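Local coordinates for protein N-alpha-acetyltransferase 35, NatC auxiliary subunit (Saccharomyces cerevisiae, PDB 6YGA) that serves as an auxiliary subunit of the NatC N-terminal acetyltransferase, which acetylates the N-terminal Met of the L-A virus Gag protein, at residues E75-N79 / R118-S122; M500-L504 / L516-Y520; E707-V713 / I724-K730. One frame throughout, in Å; residues are numbered along the deposited sequence.

Contact 1: E75-N79 / R118-S122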
ATOM      1  N   GLU B  75      -2.656 -25.837 -28.053  1.00 84.71           N
ATOM      2  CA  GLU B  75      -2.404 -25.884 -29.487  1.00 90.25           C
ATOM      3  C   GLU B  75      -2.536 -24.530 -30.174  1.00 87.87           C
ATOM      4  O   GLU B  75      -2.381 -24.464 -31.399  1.00 90.94           O
ATOM      5  CB  GLU B  75      -3.357 -26.883 -30.158  1.00 95.69           C
ATOM      6  CG  GLU B  75      -3.316 -28.294 -29.578  1.00101.65           C
ATOM      7  CD  GLU B  75      -1.982 -28.990 -29.790  1.00105.53           C
ATOM      8  OE1 GLU B  75      -1.212 -28.559 -30.673  1.00106.38           O
ATOM      9  OE2 GLU B  75      -1.706 -29.974 -29.071  1.00107.40           O
ATOM     10  N   PHE B  76      -2.818 -23.459 -29.434  1.00 83.54           N
ATOM     11  CA  PHE B  76      -3.026 -22.160 -30.064  1.00 81.74           C
ATOM     12  C   PHE B  76      -1.796 -21.741 -30.859  1.00 84.15           C
ATOM     13  O   PHE B  76      -0.667 -21.798 -30.363  1.00 82.89           O
ATOM     14  CB  PHE B  76      -3.360 -21.093 -29.018  1.00 75.91           C
ATOM     15  CG  PHE B  76      -3.738 -19.765 -29.619  1.00 73.98           C
ATOM     16  CD1 PHE B  76      -2.766 -18.830 -29.939  1.00 72.75           C
ATOM     17  CD2 PHE B  76      -5.064 -19.461 -29.884  1.00 73.83           C
ATOM     18  CE1 PHE B  76      -3.109 -17.618 -30.503  1.00 73.24           C
ATOM     19  CE2 PHE B  76      -5.413 -18.247 -30.446  1.00 73.49           C
ATOM     20  CZ  PHE B  76      -4.434 -17.325 -30.755  1.00 73.71           C
ATOM     21  N   ASP B  77      -2.025 -21.309 -32.097  1.00 89.40           N
ATOM     22  CA  ASP B  77      -0.962 -20.901 -33.006  1.00 91.25           C
ATOM     23  C   ASP B  77      -1.211 -19.470 -33.454  1.00 88.84           C
ATOM     24  O   ASP B  77      -2.295 -19.150 -33.950  1.00 88.44           O
ATOM     25  CB  ASP B  77      -0.887 -21.837 -34.216  1.00 95.36           C
ATOM     26  CG  ASP B  77       0.377 -21.634 -35.038  1.00 99.31           C
ATOM     27  OD1 ASP B  77       0.685 -20.481 -35.405  1.00 98.41           O
ATOM     28  OD2 ASP B  77       1.069 -22.636 -35.312  1.00103.46           O
ATOM     29  N   VAL B  78      -0.197 -18.618 -33.290  1.00 86.88           N
ATOM     30  CA  VAL B  78      -0.332 -17.220 -33.683  1.00 84.19           C
ATOM     31  C   VAL B  78      -0.425 -17.076 -35.197  1.00 85.43           C
ATOM     32  O   VAL B  78      -1.009 -16.105 -35.697  1.00 83.30           O
ATOM     33  CB  VAL B  78       0.834 -16.395 -33.111  1.00 81.15           C
ATOM     34  CG1 VAL B  78       0.650 -16.183 -31.618  1.00 76.47           C
ATOM     35  CG2 VAL B  78       2.155 -17.091 -33.392  1.00 82.72           C
ATOM     36  N   ASN B  79       0.137 -18.026 -35.954  1.00 87.51           N
ATOM     37  CA  ASN B  79       0.165 -17.921 -37.409  1.00 89.85           C
ATOM     38  C   ASN B  79      -1.155 -18.309 -38.063  1.00 91.85           C
ATOM     39  O   ASN B  79      -1.322 -18.076 -39.264  1.00 95.23           O
ATOM     40  CB  ASN B  79       1.291 -18.786 -37.992  1.00 92.23           C
ATOM     41  CG  ASN B  79       2.638 -18.502 -37.353  1.00 90.66           C
ATOM     42  OD1 ASN B  79       3.253 -17.464 -37.604  1.00 90.35           O
ATOM     43  ND2 ASN B  79       3.107 -19.432 -36.527  1.00 90.14           N
ATOM     44  N   ARG B 118      -0.935 -14.529 -26.029  1.00 63.34           N
ATOM     45  CA  ARG B 118       0.119 -15.216 -26.769  1.00 65.80           C
ATOM     46  C   ARG B 118       0.777 -14.319 -27.809  1.00 67.95           C
ATOM     47  O   ARG B 118       1.915 -14.586 -28.208  1.00 69.59           O
ATOM     48  CB  ARG B 118      -0.439 -16.473 -27.439  1.00 67.98           C
ATOM     49  CG  ARG B 118      -0.933 -17.519 -26.456  1.00 68.97           C
ATOM     50  CD  ARG B 118       0.198 -18.011 -25.574  1.00 67.31           C
ATOM     51  NE  ARG B 118       1.243 -18.665 -26.356  1.00 70.14           N
ATOM     52  CZ  ARG B 118       1.224 -19.949 -26.698  1.00 71.57           C
ATOM     53  NH1 ARG B 118       0.213 -20.723 -26.326  1.00 71.19           N
ATOM     54  NH2 ARG B 118       2.217 -20.462 -27.410  1.00 72.45           N
ATOM     55  N   TYR B 119       0.090 -13.264 -28.253  1.00 68.33           N
ATOM     56  CA  TYR B 119       0.674 -12.375 -29.250  1.00 69.53           C
ATOM     57  C   TYR B 119       1.733 -11.472 -28.633  1.00 67.50           C
ATOM     58  O   TYR B 119       2.785 -11.241 -29.238  1.00 68.08           O
ATOM     59  CB  TYR B 119      -0.420 -11.546 -29.920  1.00 69.80           C
ATOM     60  CG  TYR B 119      -1.361 -12.362 -30.776  1.00 73.86           C
ATOM     61  CD1 TYR B 119      -1.037 -12.681 -32.089  1.00 75.90           C
ATOM     62  CD2 TYR B 119      -2.570 -12.819 -30.271  1.00 75.32           C
ATOM     63  CE1 TYR B 119      -1.893 -13.429 -32.875  1.00 79.44           C
ATOM     64  CE2 TYR B 119      -3.433 -13.569 -31.049  1.00 78.43           C
ATOM     65  CZ  TYR B 119      -3.088 -13.870 -32.351  1.00 80.16           C
ATOM     66  OH  TYR B 119      -3.938 -14.615 -33.134  1.00 82.97           O
ATOM     67  N   THR B 120       1.474 -10.954 -27.428  1.00 66.31           N
ATOM     68  CA  THR B 120       2.469 -10.127 -26.754  1.00 65.29           C
ATOM     69  C   THR B 120       3.700 -10.945 -26.388  1.00 65.26           C
ATOM     70  O   THR B 120       4.828 -10.447 -26.465  1.00 65.54           O
ATOM     71  CB  THR B 120       1.867  -9.475 -25.507  1.00 66.86           C
ATOM     72  OG1 THR B 120       1.535 -10.487 -24.550  1.00 70.99           O
ATOM     73  CG2 THR B 120       0.610  -8.695 -25.858  1.00 65.90           C
ATOM     74  N   GLU B 121       3.499 -12.202 -25.985  1.00 65.36           N
ATOM     75  CA  GLU B 121       4.631 -13.089 -25.742  1.00 67.04           C
ATOM     76  C   GLU B 121       5.426 -13.314 -27.020  1.00 70.79           C
ATOM     77  O   GLU B 121       6.663 -13.331 -26.996  1.00 72.41           O
ATOM     78  CB  GLU B 121       4.136 -14.422 -25.171  1.00 69.06           C
ATOM     79  CG  GLU B 121       5.194 -15.269 -24.455  1.00 72.27           C
ATOM     80  CD  GLU B 121       6.017 -16.134 -25.391  1.00 80.12           C
ATOM     81  OE1 GLU B 121       5.675 -16.221 -26.590  1.00 83.73           O
ATOM     82  OE2 GLU B 121       7.008 -16.733 -24.921  1.00 83.13           O
ATOM     83  N   SER B 122       4.733 -13.483 -28.149  1.00 72.34           N
ATOM     84  CA  SER B 122       5.416 -13.751 -29.410  1.00 74.37           C
ATOM     85  C   SER B 122       6.240 -12.548 -29.855  1.00 73.59           C
ATOM     86  O   SER B 122       7.398 -12.693 -30.267  1.00 75.32           O
ATOM     87  CB  SER B 122       4.395 -14.142 -30.481  1.00 76.76           C
ATOM     88  OG  SER B 122       5.032 -14.532 -31.686  1.00 80.77           O
TER

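Contact 2: M500-L504 / L516-Y520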
HETATM    1  N   MSE B 500       4.467  54.881  10.211  1.00 80.39           N
HETATM    2  CA  MSE B 500       5.319  55.764   9.420  1.00 85.04           C
HETATM    3  C   MSE B 500       4.474  56.756   8.633  1.00 86.17           C
HETATM    4  O   MSE B 500       4.817  57.932   8.529  1.00 88.93           O
HETATM    5  CB  MSE B 500       6.206  54.962   8.466  1.00 86.04           C
HETATM    6  CG  MSE B 500       7.416  54.312   9.120  1.00 89.00           C
HETATM    7 SE   MSE B 500       8.544  53.369   7.832  0.67 92.22          SE
HETATM    8  CE  MSE B 500      10.024  52.896   9.014  1.00 92.76           C
ATOM      9  N   ASN B 501       3.361  56.268   8.082  1.00 84.13           N
ATOM     10  CA  ASN B 501       2.464  57.148   7.341  1.00 88.16           C
ATOM     11  C   ASN B 501       1.807  58.169   8.262  1.00 95.55           C
ATOM     12  O   ASN B 501       1.627  59.331   7.881  1.00101.40           O
ATOM     13  CB  ASN B 501       1.406  56.326   6.607  1.00 84.45           C
ATOM     14  CG  ASN B 501       0.529  57.175   5.712  1.00 87.84           C
ATOM     15  OD1 ASN B 501       0.947  58.231   5.233  1.00 89.09           O
ATOM     16  ND2 ASN B 501      -0.697  56.721   5.482  1.00 89.22           N
ATOM     17  N   LYS B 502       1.443  57.755   9.481  1.00 97.03           N
ATOM     18  CA  LYS B 502       0.907  58.707  10.449  1.00 99.72           C
ATOM     19  C   LYS B 502       1.950  59.752  10.825  1.00102.79           C
ATOM     20  O   LYS B 502       1.632  60.939  10.957  1.00109.44           O
ATOM     21  CB  LYS B 502       0.415  57.980  11.702  1.00101.28           C
ATOM     22  CG  LYS B 502      -0.761  57.038  11.488  1.00102.67           C
ATOM     23  CD  LYS B 502      -1.442  56.730  12.817  1.00105.52           C
ATOM     24  CE  LYS B 502      -2.433  55.582  12.701  1.00102.93           C
ATOM     25  NZ  LYS B 502      -1.747  54.271  12.527  1.00 98.81           N
ATOM     26  N   LYS B 503       3.203  59.326  11.005  1.00 97.17           N
ATOM     27  CA  LYS B 503       4.258  60.258  11.382  1.00 96.24           C
ATOM     28  C   LYS B 503       4.588  61.221  10.248  1.00 94.14           C
ATOM     29  O   LYS B 503       4.942  62.378  10.503  1.00 97.03           O
ATOM     30  CB  LYS B 503       5.504  59.485  11.814  1.00 94.92           C
ATOM     31  CG  LYS B 503       6.633  60.348  12.350  1.00 99.27           C
ATOM     32  CD  LYS B 503       7.865  59.508  12.641  1.00 99.70           C
ATOM     33  CE  LYS B 503       9.086  60.383  12.868  1.00106.05           C
ATOM     34  NZ  LYS B 503      10.349  59.595  12.831  1.00106.70           N
ATOM     35  N   LEU B 504       4.471  60.767   8.997  1.00 88.59           N
ATOM     36  CA  LEU B 504       4.734  61.644   7.858  1.00 87.92           C
ATOM     37  C   LEU B 504       3.755  62.810   7.816  1.00 88.77           C
ATOM     38  O   LEU B 504       4.146  63.946   7.526  1.00 93.43           O
ATOM     39  CB  LEU B 504       4.665  60.847   6.555  1.00 85.80           C
ATOM     40  CG  LEU B 504       5.893  60.024   6.166  1.00 85.64           C
ATOM     41  CD1 LEU B 504       5.576  59.136   4.976  1.00 71.16           C
ATOM     42  CD2 LEU B 504       7.065  60.943   5.855  1.00 77.24           C
ATOM     43  N   LEU B 516      12.218  59.614   6.178  1.00 92.11           N
ATOM     44  CA  LEU B 516      11.055  58.825   6.568  1.00 88.98           C
ATOM     45  C   LEU B 516      10.220  58.432   5.357  1.00 89.01           C
ATOM     46  O   LEU B 516       9.716  57.305   5.282  1.00 86.08           O
ATOM     47  CB  LEU B 516      10.208  59.603   7.577  1.00 88.72           C
ATOM     48  CG  LEU B 516       9.041  58.837   8.200  1.00 84.20           C
ATOM     49  CD1 LEU B 516       9.552  57.624   8.960  1.00 82.89           C
ATOM     50  CD2 LEU B 516       8.230  59.743   9.109  1.00 83.56           C
ATOM     51  N   ARG B 517      10.060  59.347   4.396  1.00 93.34           N
ATOM     52  CA  ARG B 517       9.356  59.004   3.166  1.00 95.77           C
ATOM     53  C   ARG B 517      10.116  57.951   2.371  1.00 97.21           C
ATOM     54  O   ARG B 517       9.503  57.106   1.710  1.00 95.11           O
ATOM     55  CB  ARG B 517       9.133  60.255   2.317  1.00103.03           C
ATOM     56  CG  ARG B 517       8.228  60.041   1.115  1.00107.63           C
ATOM     57  CD  ARG B 517       8.134  61.283   0.246  1.00116.90           C
ATOM     58  NE  ARG B 517       7.612  62.430   0.981  1.00122.31           N
ATOM     59  CZ  ARG B 517       6.322  62.733   1.077  1.00123.65           C
ATOM     60  NH1 ARG B 517       5.412  61.971   0.485  1.00122.40           N
ATOM     61  NH2 ARG B 517       5.937  63.800   1.765  1.00125.52           N
ATOM     62  N   LEU B 518      11.449  57.976   2.436  1.00100.35           N
ATOM     63  CA  LEU B 518      12.248  56.973   1.739  1.00 99.05           C
ATOM     64  C   LEU B 518      12.090  55.604   2.388  1.00 94.17           C
ATOM     65  O   LEU B 518      11.903  54.596   1.697  1.00 94.59           O
ATOM     66  CB  LEU B 518      13.718  57.393   1.717  1.00101.30           C
ATOM     67  CG  LEU B 518      14.625  56.738   0.675  1.00101.02           C
ATOM     68  CD1 LEU B 518      14.212  57.158  -0.727  1.00103.19           C
ATOM     69  CD2 LEU B 518      16.086  57.084   0.932  1.00103.55           C
ATOM     70  N   LYS B 519      12.175  55.546   3.722  1.00 91.06           N
ATOM     71  CA  LYS B 519      11.952  54.285   4.423  1.00 88.59           C
ATOM     72  C   LYS B 519      10.539  53.768   4.188  1.00 82.08           C
ATOM     73  O   LYS B 519      10.331  52.565   3.992  1.00 79.63           O
ATOM     74  CB  LYS B 519      12.194  54.461   5.922  1.00 92.82           C
ATOM     75  CG  LYS B 519      13.536  55.057   6.302  1.00102.38           C
ATOM     76  CD  LYS B 519      13.510  55.506   7.757  1.00105.63           C
ATOM     77  CE  LYS B 519      14.870  55.994   8.225  1.00111.07           C
ATOM     78  NZ  LYS B 519      14.823  56.443   9.645  1.00112.78           N
ATOM     79  N   TYR B 520       9.554  54.669   4.209  1.00 79.79           N
ATOM     80  CA  TYR B 520       8.159  54.254   4.097  1.00 73.98           C
ATOM     81  C   TYR B 520       7.833  53.746   2.698  1.00 71.61           C
ATOM     82  O   TYR B 520       7.078  52.780   2.545  1.00 67.35           O
ATOM     83  CB  TYR B 520       7.240  55.416   4.474  1.00 72.64           C
ATOM     84  CG  TYR B 520       5.780  55.182   4.157  1.00 69.20           C
ATOM     85  CD1 TYR B 520       5.004  54.340   4.943  1.00 65.20           C
ATOM     86  CD2 TYR B 520       5.175  55.813   3.077  1.00 72.08           C
ATOM     87  CE1 TYR B 520       3.670  54.126   4.659  1.00 64.91           C
ATOM     88  CE2 TYR B 520       3.841  55.606   2.784  1.00 71.87           C
ATOM     89  CZ  TYR B 520       3.093  54.761   3.580  1.00 69.79           C
ATOM     90  OH  TYR B 520       1.763  54.548   3.298  1.00 71.73           O
TER

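Contact 3: E707-V713 / I724-K730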
ATOM      1  N   GLU B 707     -27.781  -4.453  25.606  1.00 68.08           N
ATOM      2  CA  GLU B 707     -26.327  -4.496  25.665  1.00 67.52           C
ATOM      3  C   GLU B 707     -25.783  -3.866  24.388  1.00 62.19           C
ATOM      4  O   GLU B 707     -25.997  -4.398  23.294  1.00 60.90           O
ATOM      5  CB  GLU B 707     -25.835  -5.935  25.814  1.00 74.90           C
ATOM      6  CG  GLU B 707     -24.619  -6.098  26.709  1.00 81.91           C
ATOM      7  CD  GLU B 707     -24.131  -7.534  26.773  1.00 88.91           C
ATOM      8  OE1 GLU B 707     -24.905  -8.448  26.418  1.00 92.09           O
ATOM      9  OE2 GLU B 707     -22.967  -7.747  27.173  1.00 92.06           O
ATOM     10  N   TYR B 708     -25.091  -2.738  24.529  1.00 59.90           N
ATOM     11  CA  TYR B 708     -24.599  -1.969  23.395  1.00 57.55           C
ATOM     12  C   TYR B 708     -23.083  -2.057  23.284  1.00 56.94           C
ATOM     13  O   TYR B 708     -22.376  -2.247  24.277  1.00 58.06           O
ATOM     14  CB  TYR B 708     -24.996  -0.493  23.508  1.00 54.91           C
ATOM     15  CG  TYR B 708     -26.483  -0.235  23.475  1.00 53.13           C
ATOM     16  CD1 TYR B 708     -27.175  -0.209  22.272  1.00 50.31           C
ATOM     17  CD2 TYR B 708     -27.192  -0.006  24.648  1.00 52.61           C
ATOM     18  CE1 TYR B 708     -28.532   0.029  22.238  1.00 49.50           C
ATOM     19  CE2 TYR B 708     -28.549   0.232  24.624  1.00 52.74           C
ATOM     20  CZ  TYR B 708     -29.213   0.250  23.418  1.00 52.12           C
ATOM     21  OH  TYR B 708     -30.566   0.488  23.396  1.00 55.31           O
ATOM     22  N   LYS B 709     -22.595  -1.905  22.058  1.00 56.50           N
ATOM     23  CA  LYS B 709     -21.181  -1.719  21.776  1.00 57.19           C
ATOM     24  C   LYS B 709     -21.019  -0.455  20.946  1.00 55.32           C
ATOM     25  O   LYS B 709     -21.943  -0.032  20.245  1.00 55.08           O
ATOM     26  CB  LYS B 709     -20.587  -2.925  21.034  1.00 59.60           C
ATOM     27  CG  LYS B 709     -21.202  -3.177  19.668  1.00 66.64           C
ATOM     28  CD  LYS B 709     -20.658  -4.452  19.039  1.00 71.66           C
ATOM     29  CE  LYS B 709     -21.315  -4.730  17.698  1.00 74.75           C
ATOM     30  NZ  LYS B 709     -20.840  -6.007  17.100  1.00 76.36           N
ATOM     31  N   VAL B 710     -19.847   0.163  21.041  1.00 51.11           N
ATOM     32  CA  VAL B 710     -19.547   1.380  20.298  1.00 46.84           C
ATOM     33  C   VAL B 710     -18.690   1.012  19.098  1.00 47.17           C
ATOM     34  O   VAL B 710     -17.728   0.243  19.223  1.00 49.16           O
ATOM     35  CB  VAL B 710     -18.843   2.420  21.184  1.00 43.44           C
ATOM     36  CG1 VAL B 710     -18.666   3.726  20.428  1.00 41.58           C
ATOM     37  CG2 VAL B 710     -19.631   2.644  22.468  1.00 41.82           C
ATOM     38  N   GLU B 711     -19.045   1.543  17.933  1.00 42.58           N
ATOM     39  CA  GLU B 711     -18.284   1.326  16.713  1.00 42.08           C
ATOM     40  C   GLU B 711     -17.974   2.667  16.071  1.00 39.81           C
ATOM     41  O   GLU B 711     -18.790   3.591  16.116  1.00 41.26           O
ATOM     42  CB  GLU B 711     -19.044   0.437  15.719  1.00 48.99           C
ATOM     43  CG  GLU B 711     -19.304  -0.983  16.193  1.00 57.04           C
ATOM     44  CD  GLU B 711     -19.950  -1.836  15.116  1.00 67.16           C
ATOM     45  OE1 GLU B 711     -20.415  -1.265  14.110  1.00 70.37           O
ATOM     46  OE2 GLU B 711     -19.988  -3.075  15.265  1.00 70.84           O
ATOM     47  N   LEU B 712     -16.788   2.769  15.475  1.00 38.13           N
ATOM     48  CA  LEU B 712     -16.383   3.969  14.747  1.00 37.74           C
ATOM     49  C   LEU B 712     -16.895   3.835  13.320  1.00 40.09           C
ATOM     50  O   LEU B 712     -16.317   3.111  12.506  1.00 44.45           O
ATOM     51  CB  LEU B 712     -14.870   4.141  14.789  1.00 35.92           C
ATOM     52  CG  LEU B 712     -14.274   4.400  16.171  1.00 36.29           C
ATOM     53  CD1 LEU B 712     -12.762   4.268  16.128  1.00 36.52           C
ATOM     54  CD2 LEU B 712     -14.676   5.778  16.665  1.00 35.32           C
ATOM     55  N   VAL B 713     -17.983   4.534  13.013  1.00 37.85           N
ATOM     56  CA  VAL B 713     -18.677   4.399  11.736  1.00 39.52           C
ATOM     57  C   VAL B 713     -18.242   5.517  10.799  1.00 38.48           C
ATOM     58  O   VAL B 713     -18.211   6.690  11.189  1.00 40.44           O
ATOM     59  CB  VAL B 713     -20.202   4.407  11.931  1.00 38.13           C
ATOM     60  CG1 VAL B 713     -20.915   4.466  10.593  1.00 37.48           C
ATOM     61  CG2 VAL B 713     -20.635   3.173  12.711  1.00 37.84           C
ATOM     62  N   ILE B 724     -18.041   8.618  13.271  1.00 40.41           N
ATOM     63  CA  ILE B 724     -19.173   8.788  14.173  1.00 38.82           C
ATOM     64  C   ILE B 724     -19.162   7.647  15.182  1.00 38.74           C
ATOM     65  O   ILE B 724     -19.219   6.471  14.805  1.00 40.16           O
ATOM     66  CB  ILE B 724     -20.499   8.824  13.398  1.00 41.14           C
ATOM     67  CG1 ILE B 724     -20.421   9.821  12.238  1.00 40.96           C
ATOM     68  CG2 ILE B 724     -21.651   9.169  14.326  1.00 37.92           C
ATOM     69  CD1 ILE B 724     -20.245  11.254  12.668  1.00 39.32           C
ATOM     70  N   GLN B 725     -19.090   7.988  16.467  1.00 38.11           N
ATOM     71  CA  GLN B 725     -19.106   6.992  17.538  1.00 38.38           C
ATOM     72  C   GLN B 725     -20.546   6.530  17.729  1.00 40.16           C
ATOM     73  O   GLN B 725     -21.356   7.222  18.352  1.00 40.71           O
ATOM     74  CB  GLN B 725     -18.521   7.573  18.820  1.00 37.30           C
ATOM     75  CG  GLN B 725     -17.083   8.060  18.668  1.00 37.50           C
ATOM     76  CD  GLN B 725     -16.523   8.675  19.938  1.00 38.54           C
ATOM     77  OE1 GLN B 725     -16.443   8.022  20.979  1.00 39.32           O
ATOM     78  NE2 GLN B 725     -16.128   9.940  19.855  1.00 35.97           N
ATOM     79  N   THR B 726     -20.862   5.347  17.200  1.00 37.80           N
ATOM     80  CA  THR B 726     -22.232   4.878  17.046  1.00 39.76           C
ATOM     81  C   THR B 726     -22.532   3.728  17.999  1.00 40.72           C
ATOM     82  O   THR B 726     -21.727   2.804  18.151  1.00 39.66           O
ATOM     83  CB  THR B 726     -22.479   4.428  15.601  1.00 42.53           C
ATOM     84  OG1 THR B 726     -22.029   5.451  14.703  1.00 44.05           O
ATOM     85  CG2 THR B 726     -23.959   4.156  15.356  1.00 40.81           C
ATOM     86  N   LEU B 727     -23.696   3.795  18.643  1.00 42.44           N
ATOM     87  CA  LEU B 727     -24.194   2.687  19.445  1.00 45.40           C
ATOM     88  C   LEU B 727     -24.725   1.598  18.530  1.00 50.03           C
ATOM     89  O   LEU B 727     -25.288   1.885  17.474  1.00 52.67           O
ATOM     90  CB  LEU B 727     -25.310   3.150  20.380  1.00 47.38           C
ATOM     91  CG  LEU B 727     -24.865   3.963  21.586  1.00 48.31           C
ATOM     92  CD1 LEU B 727     -26.045   4.299  22.475  1.00 50.26           C
ATOM     93  CD2 LEU B 727     -23.817   3.179  22.343  1.00 47.88           C
ATOM     94  N   ARG B 728     -24.548   0.347  18.941  1.00 50.07           N
ATOM     95  CA  ARG B 728     -25.108  -0.772  18.198  1.00 55.25           C
ATOM     96  C   ARG B 728     -25.393  -1.909  19.165  1.00 56.45           C
ATOM     97  O   ARG B 728     -24.592  -2.187  20.062  1.00 53.64           O
ATOM     98  CB  ARG B 728     -24.175  -1.228  17.068  1.00 59.91           C
ATOM     99  CG  ARG B 728     -24.596  -0.690  15.707  1.00 67.32           C
ATOM    100  CD  ARG B 728     -23.517  -0.820  14.650  1.00 72.36           C
ATOM    101  NE  ARG B 728     -23.780   0.080  13.529  1.00 76.01           N
ATOM    102  CZ  ARG B 728     -22.974   0.236  12.482  1.00 76.53           C
ATOM    103  NH1 ARG B 728     -21.843  -0.452  12.400  1.00 76.19           N
ATOM    104  NH2 ARG B 728     -23.302   1.084  11.516  1.00 76.12           N
ATOM    105  N   ILE B 729     -26.553  -2.544  18.991  1.00 60.72           N
ATOM    106  CA  ILE B 729     -26.945  -3.642  19.863  1.00 67.42           C
ATOM    107  C   ILE B 729     -26.029  -4.833  19.625  1.00 74.07           C
ATOM    108  O   ILE B 729     -25.712  -5.181  18.478  1.00 73.38           O
ATOM    109  CB  ILE B 729     -28.420  -4.011  19.628  1.00 69.00           C
ATOM    110  CG1 ILE B 729     -29.329  -2.839  20.011  1.00 66.82           C
ATOM    111  CG2 ILE B 729     -28.794  -5.264  20.406  1.00 70.65           C
ATOM    112  CD1 ILE B 729     -30.803  -3.167  19.952  1.00 67.67           C
ATOM    113  N   LYS B 730     -25.596  -5.464  20.711  1.00 81.01           N
ATOM    114  CA  LYS B 730     -24.687  -6.601  20.635  1.00 87.78           C
ATOM    115  C   LYS B 730     -25.402  -7.849  20.119  1.00 91.12           C
ATOM    116  O   LYS B 730     -24.844  -8.620  19.337  1.00 93.33           O
ATOM    117  CB  LYS B 730     -24.070  -6.874  22.008  1.00 94.01           C
ATOM    118  CG  LYS B 730     -22.738  -7.600  21.975  1.00 97.25           C
ATOM    119  CD  LYS B 730     -22.140  -7.669  23.371  1.00 98.01           C
ATOM    120  CE  LYS B 730     -22.103  -6.289  24.012  1.00 98.74           C
ATOM    121  NZ  LYS B 730     -21.549  -6.313  25.394  1.00 99.35           N
TER

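Contact 1: E75-N79 / R118-S122
A tyrosine hydroxyl is buried here without a polar partner. Tyr119 OH lies 3.6 Å from Phe76 CZ, near the plane of the Phe76 ring and at its edge. The contact is mainly apolar and aromatic, and the 75-79 and 118-122 segments share no hydrogen bond. The two rings meet obliquely, with centroids 5.9 Å apart and planes at 85°. Their closest carbons are Phe76 CZ and Tyr119 CE2, at 3.9 Å.

Val78 fills the space beside this pair. Its CG1 makes a CH-pi contact over one face of the Tyr119 ring, 4.2 Å from the centroid. The same methyl lies 4.0 Å from Arg118 O, while Val78 CG2 reaches Ser122 OG at 4.2 Å. Arg118 adds the aliphatic part of its chain, with CG 4.1 Å from Phe76 CD1.

Phe76 is the first residue to leave helical geometry after helix 71-75. From there CA-to-CB bonds alternate: those of Phe76 and Val78 point toward the helix, those of Asp77 and Asn79 away. An Asx turn shapes the outer side, where Asp77 OD1 accepts from Asn79 N at 2.6 Å. Asn79 OD1 in turn binds the backbone of Cys138.

The contact thus seats the loop between helices 71-75 and 85-104 on the first turn of helix 118-129. Tyr119 also packs on Ile92 of helix 85-104, on Tyr144, Leu148 and Ile152 of helix 142-167, and edge-to-face with Trp137. Arg118 makes a cation-pi contact with Tyr276, at the start of helix 276-280.

Contact 2: M500-L504 / L516-Y520
Apolar side chains do most of the work between these two helical segments. Leu504 and Leu516 are both buried and meet through their CD2 methyls at 3.7 Å. Leu516 also touches Met500, a selenomethionine in this crystal, with Met500 CG 3.9 Å from Leu516 CD1. The end of that residue runs on along the second helix, and Met500 CE comes within 4.1 Å of Lys519 CB.

Contacts to an aromatic ring form the second group. Three residues of 500-504 approach the Tyr520 ring, all obliquely. Met500 CB is 3.8 Å from Tyr520 CD1, Asn501 CB is 3.7 Å from Tyr520 CE1, and Leu504 CD1 is 3.8 Å from Tyr520 CD2. The ring lies across the side of one helical turn.

The third group uses the carbon parts of polar residues. Lys503 CD packs on Leu516 CD2 at 3.6 Å, and Leu504 CD2 lies 4.2 Å from Arg517 CB. Hydrogen bonds stay within each helix, as in Leu504 N to Met500 O and Tyr520 N to Leu516 O, both 2.9 Å.

The short axes approach to 10.0 Å, with N-to-C directions 155° apart. Met500 sits opposite Tyr520 and Leu504 opposite Leu516, so one turn of each helix faces one turn of the other. This is an antiparallel helical hairpin. The long helices 465-506 and 511-564 form its arms, and a short link joins them just beyond the contact. The centre of the contact lies about 52 Å from the centre of the chain, and no other subunit touches it.

Contact 3: E707-V713 / I724-K730
Strands 708-713 and 724-729 run antiparallel and form a two-stranded beta hairpin. Their short axes approach to 4.6 Å, with N-to-C directions 143° apart, so the ribbon is clearly twisted. The hydrogen-bonded pairs are Lys709 with Arg728, Glu711 with Thr726 and Val713 with Ile724. Each makes both backbone bonds; Glu711 N to Thr726 O is 3.0 Å and Thr726 N to Glu711 O is 2.9 Å. A further bond, Lys730 N to Glu707 O at 2.8 Å, extends the pairing past the last bridge, Tyr708 with Ile729.

Val710, Leu712, Gln725 and Leu727 lie on one face. Val710 CG2 meets Leu727 CD2 at 4.2 Å, and Leu712 CD2 meets Gln725 CG at 3.9 Å. This face turns to helix 511-564, where Leu562 receives Val710 and Glu555 accepts from Gln725 NE2. At the Tyr708-Ile729 bridge the side chains diverge, yet Tyr708 CE1 touches Ile729 CG1 at 3.7 Å.

The other face carries Lys709, Glu711 and Arg728, along with Val713, Ile724 and Thr726. Glu711 OE1 forms a very short 2.4 Å salt bridge with Arg728 NH1, and Glu711 OE2 is 3.6 Å from Lys709 NZ in the same network. Val713 CG2 covers one face of the Arg728 guanidinium. Beyond the strands, Glu707 OE2 and Lys730 NZ make a salt bridge at 2.7 Å, although Lys730 is poorly ordered.

The chemistry is mixed. Apolar groups and the Gln725 amide hold the hairpin against helix 511-564, and Tyr708 and Ile724 pack on helix 668-701. The salt bridges link its more exposed residues.

The three contacts are widely separated, with centres 57 to 83 Å apart, and share no segment. Contact 1 and contact 2 lie on opposite sides of the chain's centre. None is deep core: contacts 1 and 2 are partly buried, and contact 3 is a surface contact. Contacts 2 and 3 both involve helix 511-564, whose early part forms an arm of contact 2 and whose later part packs against the hairpin of contact 3. Contact 1 sets loop against helix, contact 2 helix against helix, contact 3 strand against strand. The first two rely on apolar and aromatic groups, whereas the exposed hairpin adds backbone hydrogen bonds and salt bridges.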